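Local coordinates for protein beta-glucuronidase (Dictyoglomus thermophilum, PDB 6XXW) that probably cleaves beta-D-glucuronides as a family 2 glycoside hydrolase, releasing glucuronic acid from its conjugates, at residues A[467-472]-A[503-508]; A[480-485]-A[531-536]; A[523-528]-A[578-583]; A[547-552]-A[569-574]. All blocks are in the same frame, centred on the assembly; numbering follows the deposited sequence.

Contact 1. Residues A[467-472]-A[503-508]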
# COMPACT_ATOMS: atom_id res chain seq x y z
N ASN A 467 -24.11 -17.76 8.70
CA ASN A 467 -22.88 -17.23 8.14
C ASN A 467 -22.55 -18.03 6.88
O ASN A 467 -22.46 -19.26 6.95
CB ASN A 467 -21.72 -17.37 9.13
CG ASN A 467 -21.93 -16.56 10.42
OD1 ASN A 467 -22.87 -15.78 10.53
ND2 ASN A 467 -21.03 -16.76 11.38
N ARG A 468 -22.34 -17.35 5.75
CA ARG A 468 -22.02 -18.06 4.52
C ARG A 468 -20.92 -17.34 3.76
O ARG A 468 -20.92 -16.11 3.64
CB ARG A 468 -23.27 -18.21 3.62
CG ARG A 468 -24.28 -19.27 4.14
CD ARG A 468 -23.62 -20.65 4.20
NE ARG A 468 -24.49 -21.72 4.71
CZ ARG A 468 -24.31 -22.35 5.86
NH1 ARG A 468 -23.31 -21.99 6.66
NH2 ARG A 468 -25.13 -23.33 6.23
N TYR A 469 -19.98 -18.12 3.22
CA TYR A 469 -18.74 -17.63 2.61
C TYR A 469 -18.48 -18.32 1.28
O TYR A 469 -17.34 -18.61 0.92
CB TYR A 469 -17.57 -17.84 3.57
CG TYR A 469 -17.59 -16.85 4.73
CD1 TYR A 469 -17.12 -15.54 4.56
CD2 TYR A 469 -18.11 -17.21 5.97
CE1 TYR A 469 -17.14 -14.62 5.61
CE2 TYR A 469 -18.14 -16.30 7.03
CZ TYR A 469 -17.67 -15.00 6.84
OH TYR A 469 -17.70 -14.10 7.88
N TYR A 470 -19.55 -18.60 0.53
CA TYR A 470 -19.40 -19.23 -0.77
C TYR A 470 -18.51 -18.37 -1.66
O TYR A 470 -18.65 -17.15 -1.71
CB TYR A 470 -20.77 -19.43 -1.42
CG TYR A 470 -21.74 -20.31 -0.63
CD1 TYR A 470 -21.44 -21.63 -0.34
CD2 TYR A 470 -22.96 -19.80 -0.18
CE1 TYR A 470 -22.32 -22.43 0.36
CE2 TYR A 470 -23.84 -20.60 0.51
CZ TYR A 470 -23.52 -21.91 0.78
OH TYR A 470 -24.40 -22.70 1.48
N SER A 471 -17.59 -19.03 -2.37
CA SER A 471 -16.57 -18.45 -3.26
C SER A 471 -15.38 -17.88 -2.49
O SER A 471 -14.39 -17.47 -3.13
CB SER A 471 -17.12 -17.37 -4.21
OG SER A 471 -17.06 -16.09 -3.62
N TRP A 472 -15.40 -17.87 -1.15
CA TRP A 472 -14.24 -17.48 -0.35
C TRP A 472 -13.61 -18.70 0.31
O TRP A 472 -12.51 -19.11 -0.07
CB TRP A 472 -14.58 -16.41 0.70
CG TRP A 472 -13.30 -15.96 1.36
CD1 TRP A 472 -12.80 -16.38 2.56
CD2 TRP A 472 -12.33 -15.07 0.81
NE1 TRP A 472 -11.58 -15.80 2.80
CE2 TRP A 472 -11.26 -14.99 1.73
CE3 TRP A 472 -12.25 -14.33 -0.38
CZ2 TRP A 472 -10.13 -14.20 1.51
CZ3 TRP A 472 -11.12 -13.52 -0.60
CH2 TRP A 472 -10.08 -13.46 0.35
N LEU A 503 -28.89 -13.10 7.09
CA LEU A 503 -27.56 -13.51 6.63
C LEU A 503 -26.59 -12.76 7.53
O LEU A 503 -26.24 -11.60 7.26
CB LEU A 503 -27.34 -13.20 5.15
CG LEU A 503 -26.02 -13.69 4.55
CD1 LEU A 503 -25.94 -15.19 4.61
CD2 LEU A 503 -25.84 -13.21 3.11
N SER A 504 -26.14 -13.42 8.60
CA SER A 504 -25.44 -12.74 9.68
C SER A 504 -23.95 -12.53 9.42
O SER A 504 -23.33 -11.73 10.14
CB SER A 504 -25.62 -13.51 11.00
OG SER A 504 -25.39 -14.90 10.81
N GLU A 505 -23.37 -13.20 8.43
CA GLU A 505 -21.99 -12.93 8.03
C GLU A 505 -21.82 -13.33 6.57
O GLU A 505 -22.34 -14.35 6.13
CB GLU A 505 -20.96 -13.71 8.84
CG GLU A 505 -20.75 -13.27 10.27
CD GLU A 505 -19.59 -13.99 10.93
OE1 GLU A 505 -18.69 -14.48 10.20
OE2 GLU A 505 -19.56 -14.05 12.18
N PHE A 506 -21.04 -12.53 5.86
CA PHE A 506 -20.53 -12.86 4.54
C PHE A 506 -19.54 -11.77 4.18
O PHE A 506 -19.70 -10.62 4.60
CB PHE A 506 -21.65 -12.99 3.48
CG PHE A 506 -22.45 -11.72 3.24
CD1 PHE A 506 -23.30 -11.22 4.22
CD2 PHE A 506 -22.37 -11.06 2.01
CE1 PHE A 506 -24.04 -10.09 4.00
CE2 PHE A 506 -23.12 -9.92 1.77
CZ PHE A 506 -23.96 -9.42 2.76
N GLY A 507 -18.52 -12.15 3.43
CA GLY A 507 -17.49 -11.19 3.08
C GLY A 507 -16.23 -11.88 2.63
O GLY A 507 -16.15 -13.11 2.57
N ALA A 508 -15.23 -11.05 2.31
CA ALA A 508 -13.97 -11.49 1.73
C ALA A 508 -12.86 -10.60 2.27
O ALA A 508 -13.07 -9.41 2.48
CB ALA A 508 -14.03 -11.40 0.19

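Contact 2. Residues A[480-485]-A[531-536]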
# COMPACT_ATOMS: atom_id res chain seq x y z
N SER A 480 -18.93 -17.27 -9.64
CA SER A 480 -20.08 -17.76 -10.40
C SER A 480 -20.94 -18.74 -9.61
O SER A 480 -22.11 -18.93 -9.96
CB SER A 480 -19.60 -18.41 -11.71
OG SER A 480 -19.04 -19.70 -11.51
N VAL A 481 -20.42 -19.35 -8.53
CA VAL A 481 -21.23 -20.31 -7.77
C VAL A 481 -22.20 -19.66 -6.78
O VAL A 481 -23.07 -20.35 -6.24
CB VAL A 481 -20.36 -21.28 -6.97
CG1 VAL A 481 -19.43 -22.05 -7.88
CG2 VAL A 481 -19.59 -20.54 -5.86
N ILE A 482 -22.08 -18.35 -6.54
CA ILE A 482 -22.75 -17.74 -5.39
C ILE A 482 -24.26 -17.88 -5.48
O ILE A 482 -24.92 -18.35 -4.55
CB ILE A 482 -22.33 -16.26 -5.26
CG1 ILE A 482 -20.90 -16.17 -4.71
CG2 ILE A 482 -23.33 -15.45 -4.41
CD1 ILE A 482 -20.35 -14.76 -4.66
N GLU A 483 -24.85 -17.45 -6.61
CA GLU A 483 -26.30 -17.43 -6.73
C GLU A 483 -26.90 -18.83 -6.60
O GLU A 483 -27.90 -19.03 -5.90
CB GLU A 483 -26.70 -16.79 -8.05
CG GLU A 483 -26.48 -15.27 -8.08
CD GLU A 483 -25.07 -14.88 -8.54
OE1 GLU A 483 -24.24 -15.79 -8.81
OE2 GLU A 483 -24.81 -13.67 -8.63
N TYR A 484 -26.29 -19.81 -7.28
CA TYR A 484 -26.71 -21.20 -7.19
C TYR A 484 -26.69 -21.69 -5.75
O TYR A 484 -27.69 -22.21 -5.23
CB TYR A 484 -25.78 -22.06 -8.06
CG TYR A 484 -26.16 -23.52 -8.24
CD1 TYR A 484 -26.94 -23.93 -9.31
CD2 TYR A 484 -25.69 -24.50 -7.36
CE1 TYR A 484 -27.27 -25.28 -9.50
CE2 TYR A 484 -26.01 -25.84 -7.54
CZ TYR A 484 -26.80 -26.23 -8.61
OH TYR A 484 -27.13 -27.56 -8.80
N GLN A 485 -25.56 -21.52 -5.07
CA GLN A 485 -25.40 -22.13 -3.75
C GLN A 485 -26.18 -21.38 -2.68
O GLN A 485 -26.80 -22.01 -1.81
CB GLN A 485 -23.91 -22.19 -3.40
CG GLN A 485 -23.08 -22.98 -4.39
CD GLN A 485 -21.61 -23.01 -4.03
OE1 GLN A 485 -21.11 -22.11 -3.36
NE2 GLN A 485 -20.90 -24.06 -4.47
N ILE A 531 -19.93 -9.41 -2.24
CA ILE A 531 -21.00 -8.87 -1.40
C ILE A 531 -22.20 -8.48 -2.26
O ILE A 531 -23.35 -8.77 -1.91
CB ILE A 531 -20.46 -7.68 -0.57
CG1 ILE A 531 -19.64 -8.21 0.61
CG2 ILE A 531 -21.59 -6.78 -0.10
CD1 ILE A 531 -18.82 -7.14 1.32
N LYS A 532 -21.94 -7.89 -3.44
CA LYS A 532 -23.01 -7.49 -4.34
C LYS A 532 -23.84 -8.69 -4.80
O LYS A 532 -25.07 -8.61 -4.88
CB LYS A 532 -22.41 -6.76 -5.55
CG LYS A 532 -23.41 -6.40 -6.63
CD LYS A 532 -22.74 -5.55 -7.71
CE LYS A 532 -21.95 -6.41 -8.70
NZ LYS A 532 -21.52 -5.64 -9.92
N ARG A 533 -23.19 -9.81 -5.11
CA ARG A 533 -23.91 -10.97 -5.60
C ARG A 533 -24.70 -11.64 -4.48
O ARG A 533 -25.81 -12.15 -4.71
CB ARG A 533 -22.94 -11.96 -6.24
CG ARG A 533 -22.30 -11.41 -7.51
CD ARG A 533 -21.38 -12.44 -8.14
NE ARG A 533 -22.14 -13.48 -8.84
CZ ARG A 533 -21.72 -14.08 -9.95
NH1 ARG A 533 -20.56 -13.74 -10.49
NH2 ARG A 533 -22.47 -15.01 -10.52
N PHE A 534 -24.15 -11.66 -3.27
CA PHE A 534 -24.89 -12.20 -2.13
C PHE A 534 -26.20 -11.43 -1.91
O PHE A 534 -27.27 -12.03 -1.80
CB PHE A 534 -24.03 -12.14 -0.86
CG PHE A 534 -23.19 -13.37 -0.61
CD1 PHE A 534 -22.17 -13.73 -1.47
CD2 PHE A 534 -23.40 -14.14 0.53
CE1 PHE A 534 -21.38 -14.85 -1.21
CE2 PHE A 534 -22.63 -15.26 0.79
CZ PHE A 534 -21.61 -15.62 -0.07
N VAL A 535 -26.13 -10.10 -1.88
CA VAL A 535 -27.35 -9.35 -1.54
C VAL A 535 -28.37 -9.36 -2.68
O VAL A 535 -29.58 -9.23 -2.42
CB VAL A 535 -27.04 -7.92 -1.08
CG1 VAL A 535 -26.14 -7.97 0.17
CG2 VAL A 535 -26.43 -7.07 -2.21
N GLY A 536 -27.93 -9.54 -3.93
CA GLY A 536 -28.88 -9.75 -5.01
C GLY A 536 -29.73 -10.99 -4.80
O GLY A 536 -30.91 -11.01 -5.17
O HOH W 1 -26.79 -11.99 -7.10

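Contact 3. Residues A[523-528]-A[578-583]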
# COMPACT_ATOMS: atom_id res chain seq x y z
N THR A 523 -8.51 -8.72 -3.28
CA THR A 523 -8.62 -7.39 -3.86
C THR A 523 -9.91 -6.72 -3.38
O THR A 523 -10.86 -7.38 -2.97
CB THR A 523 -8.59 -7.45 -5.39
OG1 THR A 523 -9.74 -8.17 -5.86
CG2 THR A 523 -7.33 -8.19 -5.86
N GLU A 524 -9.92 -5.39 -3.45
CA GLU A 524 -11.14 -4.65 -3.12
C GLU A 524 -12.27 -5.00 -4.08
O GLU A 524 -13.44 -5.04 -3.68
CB GLU A 524 -10.87 -3.14 -3.14
CG GLU A 524 -9.78 -2.70 -2.15
CD GLU A 524 -9.75 -1.18 -1.94
OE1 GLU A 524 -10.82 -0.54 -2.03
OE2 GLU A 524 -8.65 -0.64 -1.69
N GLU A 525 -11.94 -5.27 -5.36
CA GLU A 525 -12.96 -5.63 -6.33
C GLU A 525 -13.65 -6.94 -5.96
O GLU A 525 -14.88 -7.05 -6.06
CB GLU A 525 -12.34 -5.74 -7.73
CG GLU A 525 -12.13 -4.39 -8.41
CD GLU A 525 -10.90 -3.66 -7.88
OE1 GLU A 525 -10.11 -4.29 -7.14
OE2 GLU A 525 -10.73 -2.47 -8.21
N TYR A 526 -12.87 -7.94 -5.55
CA TYR A 526 -13.47 -9.23 -5.24
C TYR A 526 -14.40 -9.10 -4.05
O TYR A 526 -15.51 -9.66 -4.06
CB TYR A 526 -12.38 -10.27 -4.96
CG TYR A 526 -12.91 -11.70 -5.01
CD1 TYR A 526 -13.52 -12.27 -3.89
CD2 TYR A 526 -12.82 -12.45 -6.17
CE1 TYR A 526 -14.02 -13.56 -3.92
CE2 TYR A 526 -13.30 -13.76 -6.21
CZ TYR A 526 -13.90 -14.30 -5.08
OH TYR A 526 -14.39 -15.58 -5.11
N GLN A 527 -13.99 -8.35 -3.03
CA GLN A 527 -14.84 -8.14 -1.87
C GLN A 527 -16.17 -7.50 -2.27
O GLN A 527 -17.24 -7.96 -1.85
CB GLN A 527 -14.11 -7.30 -0.82
CG GLN A 527 -14.98 -6.89 0.38
CD GLN A 527 -14.27 -5.89 1.30
OE1 GLN A 527 -13.55 -5.02 0.83
NE2 GLN A 527 -14.49 -6.03 2.60
N GLN A 528 -16.12 -6.45 -3.11
CA GLN A 528 -17.35 -5.78 -3.53
C GLN A 528 -18.22 -6.69 -4.39
O GLN A 528 -19.44 -6.72 -4.23
CB GLN A 528 -17.02 -4.48 -4.29
CG GLN A 528 -18.23 -3.83 -5.00
CD GLN A 528 -17.99 -2.39 -5.42
OE1 GLN A 528 -17.67 -1.53 -4.60
NE2 GLN A 528 -18.13 -2.12 -6.71
N PRO A 578 -12.90 4.05 4.50
CA PRO A 578 -13.69 3.08 3.73
C PRO A 578 -12.90 2.39 2.63
O PRO A 578 -12.06 3.00 1.96
CB PRO A 578 -14.81 3.95 3.12
CG PRO A 578 -14.16 5.32 2.95
CD PRO A 578 -13.24 5.45 4.17
N LYS A 579 -13.19 1.11 2.42
CA LYS A 579 -12.76 0.43 1.21
C LYS A 579 -13.81 0.63 0.12
O LYS A 579 -14.88 1.20 0.35
CB LYS A 579 -12.49 -1.05 1.47
CG LYS A 579 -11.39 -1.29 2.49
CD LYS A 579 -11.19 -2.79 2.74
CE LYS A 579 -10.44 -3.03 4.05
NZ LYS A 579 -10.40 -4.49 4.42
N MET A 580 -13.52 0.13 -1.09
CA MET A 580 -14.44 0.29 -2.21
C MET A 580 -15.86 -0.16 -1.85
O MET A 580 -16.84 0.55 -2.11
CB MET A 580 -13.92 -0.48 -3.42
CG MET A 580 -14.62 -0.12 -4.71
SD MET A 580 -13.96 -1.09 -6.09
CE MET A 580 -12.23 -0.93 -5.74
N VAL A 581 -16.00 -1.34 -1.24
CA VAL A 581 -17.33 -1.88 -0.99
C VAL A 581 -18.13 -1.03 0.01
O VAL A 581 -19.36 -1.09 -0.00
CB VAL A 581 -17.26 -3.34 -0.49
CG1 VAL A 581 -16.73 -3.40 0.91
CG2 VAL A 581 -18.64 -4.01 -0.58
N ALA A 582 -17.47 -0.24 0.86
CA ALA A 582 -18.20 0.69 1.72
C ALA A 582 -19.08 1.63 0.90
O ALA A 582 -20.21 1.94 1.29
CB ALA A 582 -17.24 1.51 2.58
N HIS A 583 -18.58 2.08 -0.25
CA HIS A 583 -19.38 2.97 -1.08
C HIS A 583 -20.52 2.22 -1.78
O HIS A 583 -21.61 2.78 -1.95
CB HIS A 583 -18.47 3.68 -2.07
CG HIS A 583 -17.31 4.35 -1.39
ND1 HIS A 583 -17.44 5.55 -0.73
CD2 HIS A 583 -16.04 3.94 -1.20
CE1 HIS A 583 -16.28 5.88 -0.20
NE2 HIS A 583 -15.41 4.92 -0.46
O HOH W 2 -13.94 -3.48 -1.35

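Contact 4. Residues A[547-552]-A[569-574]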
# COMPACT_ATOMS: atom_id res chain seq x y z
N GLU A 547 -29.21 -8.32 6.45
CA GLU A 547 -27.88 -8.55 5.89
C GLU A 547 -26.85 -7.89 6.79
O GLU A 547 -26.90 -6.68 7.02
CB GLU A 547 -27.77 -8.03 4.44
CG GLU A 547 -28.01 -6.51 4.25
CD GLU A 547 -28.35 -6.14 2.80
OE1 GLU A 547 -27.73 -5.20 2.26
OE2 GLU A 547 -29.25 -6.79 2.21
N HIS A 548 -25.94 -8.70 7.35
CA HIS A 548 -24.82 -8.19 8.12
C HIS A 548 -23.54 -8.65 7.45
O HIS A 548 -23.27 -9.86 7.36
CB HIS A 548 -24.89 -8.66 9.58
CG HIS A 548 -25.74 -7.80 10.47
ND1 HIS A 548 -25.77 -7.95 11.85
CD2 HIS A 548 -26.58 -6.78 10.19
CE1 HIS A 548 -26.58 -7.05 12.37
NE2 HIS A 548 -27.10 -6.33 11.39
N ILE A 549 -22.76 -7.70 6.97
CA ILE A 549 -21.48 -8.01 6.34
C ILE A 549 -20.43 -8.22 7.43
O ILE A 549 -20.41 -7.52 8.44
CB ILE A 549 -21.08 -6.87 5.37
CG1 ILE A 549 -21.96 -6.88 4.11
CG2 ILE A 549 -19.61 -7.01 4.92
CD1 ILE A 549 -23.37 -6.29 4.27
N TRP A 550 -19.57 -9.22 7.23
CA TRP A 550 -18.38 -9.41 8.05
C TRP A 550 -17.20 -8.80 7.31
O TRP A 550 -16.87 -9.27 6.22
CB TRP A 550 -18.12 -10.90 8.28
CG TRP A 550 -17.05 -11.14 9.26
CD1 TRP A 550 -15.74 -11.45 9.01
CD2 TRP A 550 -17.19 -11.07 10.68
NE1 TRP A 550 -15.06 -11.59 10.20
CE2 TRP A 550 -15.93 -11.35 11.24
CE3 TRP A 550 -18.27 -10.79 11.53
CZ2 TRP A 550 -15.72 -11.39 12.62
CZ3 TRP A 550 -18.06 -10.82 12.91
CH2 TRP A 550 -16.79 -11.11 13.44
N ASN A 551 -16.53 -7.79 7.89
CA ASN A 551 -16.74 -7.22 9.23
C ASN A 551 -16.85 -5.72 9.04
O ASN A 551 -16.55 -5.22 7.95
CB ASN A 551 -15.56 -7.55 10.16
CG ASN A 551 -15.78 -7.09 11.61
OD1 ASN A 551 -15.61 -5.91 11.96
ND2 ASN A 551 -16.14 -8.04 12.48
N PHE A 552 -17.25 -4.99 10.08
CA PHE A 552 -17.18 -3.53 10.05
C PHE A 552 -15.77 -3.05 9.70
O PHE A 552 -15.60 -2.22 8.80
CB PHE A 552 -17.62 -2.95 11.41
CG PHE A 552 -17.51 -1.44 11.51
CD1 PHE A 552 -18.47 -0.61 10.94
CD2 PHE A 552 -16.47 -0.85 12.23
CE1 PHE A 552 -18.38 0.78 11.04
CE2 PHE A 552 -16.37 0.54 12.35
CZ PHE A 552 -17.33 1.36 11.76
N LYS A 569 -11.29 -8.71 6.37
CA LYS A 569 -12.62 -8.62 5.80
C LYS A 569 -13.35 -7.33 6.16
O LYS A 569 -14.54 -7.19 5.83
CB LYS A 569 -13.45 -9.83 6.25
CG LYS A 569 -12.90 -11.15 5.74
CD LYS A 569 -13.98 -12.21 5.62
CE LYS A 569 -13.40 -13.53 5.11
NZ LYS A 569 -12.19 -13.95 5.90
N GLY A 570 -12.69 -6.38 6.82
CA GLY A 570 -13.35 -5.13 7.14
C GLY A 570 -13.85 -4.41 5.89
O GLY A 570 -13.22 -4.45 4.83
N VAL A 571 -15.03 -3.79 6.01
CA VAL A 571 -15.50 -2.83 5.01
C VAL A 571 -14.76 -1.50 5.18
O VAL A 571 -14.59 -0.74 4.21
CB VAL A 571 -17.03 -2.68 5.14
CG1 VAL A 571 -17.54 -1.40 4.53
CG2 VAL A 571 -17.75 -3.90 4.56
N PHE A 572 -14.32 -1.20 6.39
CA PHE A 572 -13.43 -0.09 6.71
C PHE A 572 -12.07 -0.64 7.10
O PHE A 572 -11.95 -1.76 7.61
CB PHE A 572 -13.98 0.77 7.86
CG PHE A 572 -15.29 1.43 7.55
CD1 PHE A 572 -16.48 0.84 7.92
CD2 PHE A 572 -15.33 2.64 6.88
CE1 PHE A 572 -17.70 1.43 7.63
CE2 PHE A 572 -16.56 3.24 6.57
CZ PHE A 572 -17.74 2.63 6.96
N THR A 573 -11.02 0.15 6.86
CA THR A 573 -9.72 -0.22 7.39
C THR A 573 -9.74 -0.12 8.92
O THR A 573 -10.68 0.41 9.52
CB THR A 573 -8.63 0.68 6.81
OG1 THR A 573 -8.87 2.03 7.23
CG2 THR A 573 -8.63 0.62 5.30
N ARG A 574 -8.68 -0.63 9.55
CA ARG A 574 -8.64 -0.57 11.01
C ARG A 574 -8.62 0.86 11.53
O ARG A 574 -9.07 1.13 12.65
CB ARG A 574 -7.42 -1.33 11.54
CG ARG A 574 -7.52 -1.67 13.03
CD ARG A 574 -6.35 -2.52 13.44
NE ARG A 574 -6.56 -3.27 14.69
CZ ARG A 574 -5.57 -3.57 15.52
NH1 ARG A 574 -4.34 -3.17 15.25
NH2 ARG A 574 -5.80 -4.28 16.62

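Contact 1. Residues A[467-472]-A[503-508]
Asn467 and Glu505 are partners in a parallel beta bridge, their side chains on one sheet face and their flat ends stacked, amide and carboxylate planes 25° apart. This is the dense part. Asn467 ND2 lies 3.2 Å from Glu505 CD, while Asn467 OD1 turns the other way and accepts a 2.7 Å bond from Ser504 OG. Asparagine suits the place because its amide offers an oxygen to the serine and keeps ND2 for Glu416. The backbones join through Arg468 N, 3.0 Å from Glu505 O and nearly straight at 168°. The Arg468 side chain leads to a salt bridge with Asp489.

The CG of Tyr469 stands beside the backbone N (chi1 -74°), which carries the ring edge-on alongside Gly507 and brings Tyr469 OH to Glu505 OE1 at 2.6 Å, on the anti side of the carboxylate. Gly507 O sits at the ring's edge, 3.3 Å from Tyr469 CD1, and this buried oxygen has no polar partner. A phenylalanine at Tyr469 would probably leave Glu505 OE1 without this donor and the carboxylate freer to turn. The looser end is apolar: Ala508 CA lies over one face of the indole near its rim, and Ala508 CB meets Trp472 CE3 at 3.5 Å.

Glu505 OE2 bonds to a bound Tris, Tyr469 OH reaches its nitrogen only weakly, and Arg338 pairs with Glu505. Glu505 ends the seventh barrel strand, where family relatives carry the nucleophile, consistent with that role here. Helix 482-497 packs on Arg468, helix 524-538 lies behind Leu503 and Phe506, and strand 544-550 brings Trp550 against Tyr469.

Contact 2. Residues A[480-485]-A[531-536]
Ile482 sets its branches against one side of the Phe534 ring, CG2 lying 3.6 Å from Phe534 CD1 and CD1 of the isoleucine 3.6 Å from Phe534 CE1. With CG1 beside the backbone N (chi1 -75°), the branched chain presents both methyl ends to the ring, and the two side chains cross at about a right angle. A beta-branched residue suits this spot because its two methyl-bearing branches spread along the CD1-CE1 side of the ring. The phenylalanine in turn lies nearly parallel to the ring of Phe506.

Toward the surface the contact becomes polar. Arg533 is modelled in two conformers; in the one described it bends at chi3 (77°) and grips Glu483 side-on: NH2 reaches Glu483 OE1 at 2.6 Å and NE reaches Glu483 OE2 at 2.7 Å. The carboxylate meets the edge of the guanidinium, the planes 49° apart, so the salt bridge is twisted rather than flat. Ser480 N lies over a face of the same guanidinium. A water donates to Glu483 OE2 at 3.0 Å and to Arg533 O at 2.6 Å, tying the acid to the backbone of helix 524-538 as well. An alanine in place of Glu483 is likely to leave the Arg533 guanidinium without its counter-charge and the water without one acceptor.

Apolar inside and charged outside, this is the packing of two neighbouring helices, 482-497 and 524-538, on the outer layer of a TIM barrel.

Contact 3. Residues A[523-528]-A[578-583]
The opening turns of helices 524-538 and 580-591 come close, with Gln528 CA 4.7 Å from Val581 CA. Beside them Met580 N gives its hydrogen to Glu524 OE1 at 2.9 Å (152°), met nearly along the C-O direction of the carboxylate. A glutamate suits this place: its acid accepts a backbone N-H at the start of the other helix, where the helix dipole would probably favour a negative charge, while Glu524 OE2 takes Gly513 N and His515 of the third subunit.

Met580 has CG anti to the backbone N (chi1 -166°) and lays its methyl against helix 524-538, CE lying 3.7 Å from Glu524 CB and 3.3 Å from Glu525 OE2, an oxygen held by His515. Val581 is wedged by its CG1, 3.5 Å from Gln527 CD, and its other branch lies against Gln528. A water bridges the helices, donating to Glu524 O and to Gln527 OE1 (2.7 Å) and accepting from Val581 N (3.0 Å). Gln527 NE2 is taken by Gly570 O.

Helix 524-538 follows the seventh strand and helix 580-591 the eighth, so this is the side-by-side helix packing of a TIM barrel, here on a side that also meets the third subunit.

Contact 4. Residues A[547-552]-A[569-574]
Asn551 binds the loop 569-574 from both ends of its backbone. Its N donates to Lys569 O at 2.9 Å, arriving well above the carbonyl plane, 63° out of it, and its O accepts from Val571 N at 2.8 Å. One residue on, Phe552 O takes Phe572 N, also at 2.9 Å. Three bonds thus knit the two segments, and the last two oxygens are approached much closer to their carbonyl planes.

The peptide bond before Asn551 is cis, a feature often found after the eighth strand in family 2 barrels. Trp550 O lies near Lys569 O, 3.1 Å away; both are acceptors, so this pair gains nothing from each other. Asn551 OD1 is satisfied by Ala553 N, while ND2 lies over a face of the Trp550 ring. Gly570 fits because a CB would clash with Phe572 O; its carbonyl takes Lys579 NZ and Gln527 NE2.

Lys569 runs its CD past the edge of the indole, 3.9 Å from Trp550 CD1, and sends NZ to a salt bridge with Asp509. It belongs to an Asn-x-Lys motif with Asn567, which in beta-glucuronidase relatives reads the sugar's carboxylate. Apolar groups complete the contact: in the Val571 conformer described, Ile549 CG2 touches Val571 CG2 at 3.6 Å. Phe572, its CG beside the backbone N (chi1 -63°), brings CD1 over a face of the Phe552 ring, the planes 46° apart.

Helix 319-332 backs the two phenylalanines, helix 580-591 covers Ile549 and Val571, and Phe506, just past strand 501-505, and Ile531 of helix 524-538 border Ile549.

All four contacts belong to one sector of the TIM barrel. Contacts 1 and 4 lie where strands 501-505 and 544-550 end, centres about 11 Å apart; Leu503 O meets His548 N and Phe506 O meets Trp550 N, and Glu505 and Trp550 both come within about 3 Å of the bound Tris, which probably marks the active-site pocket. Contact 2 is about 10 Å from contact 1, centre to centre, behind the strands. Contact 3 is about 10 Å from contact 4, joined to it by Lys579 N and Val571 O, 2.9 Å apart. It shares helix 524-538 with contact 2, about 16 Å away between centres, where Ile531 CD1 packs 3.7 Å from Val581 CG2.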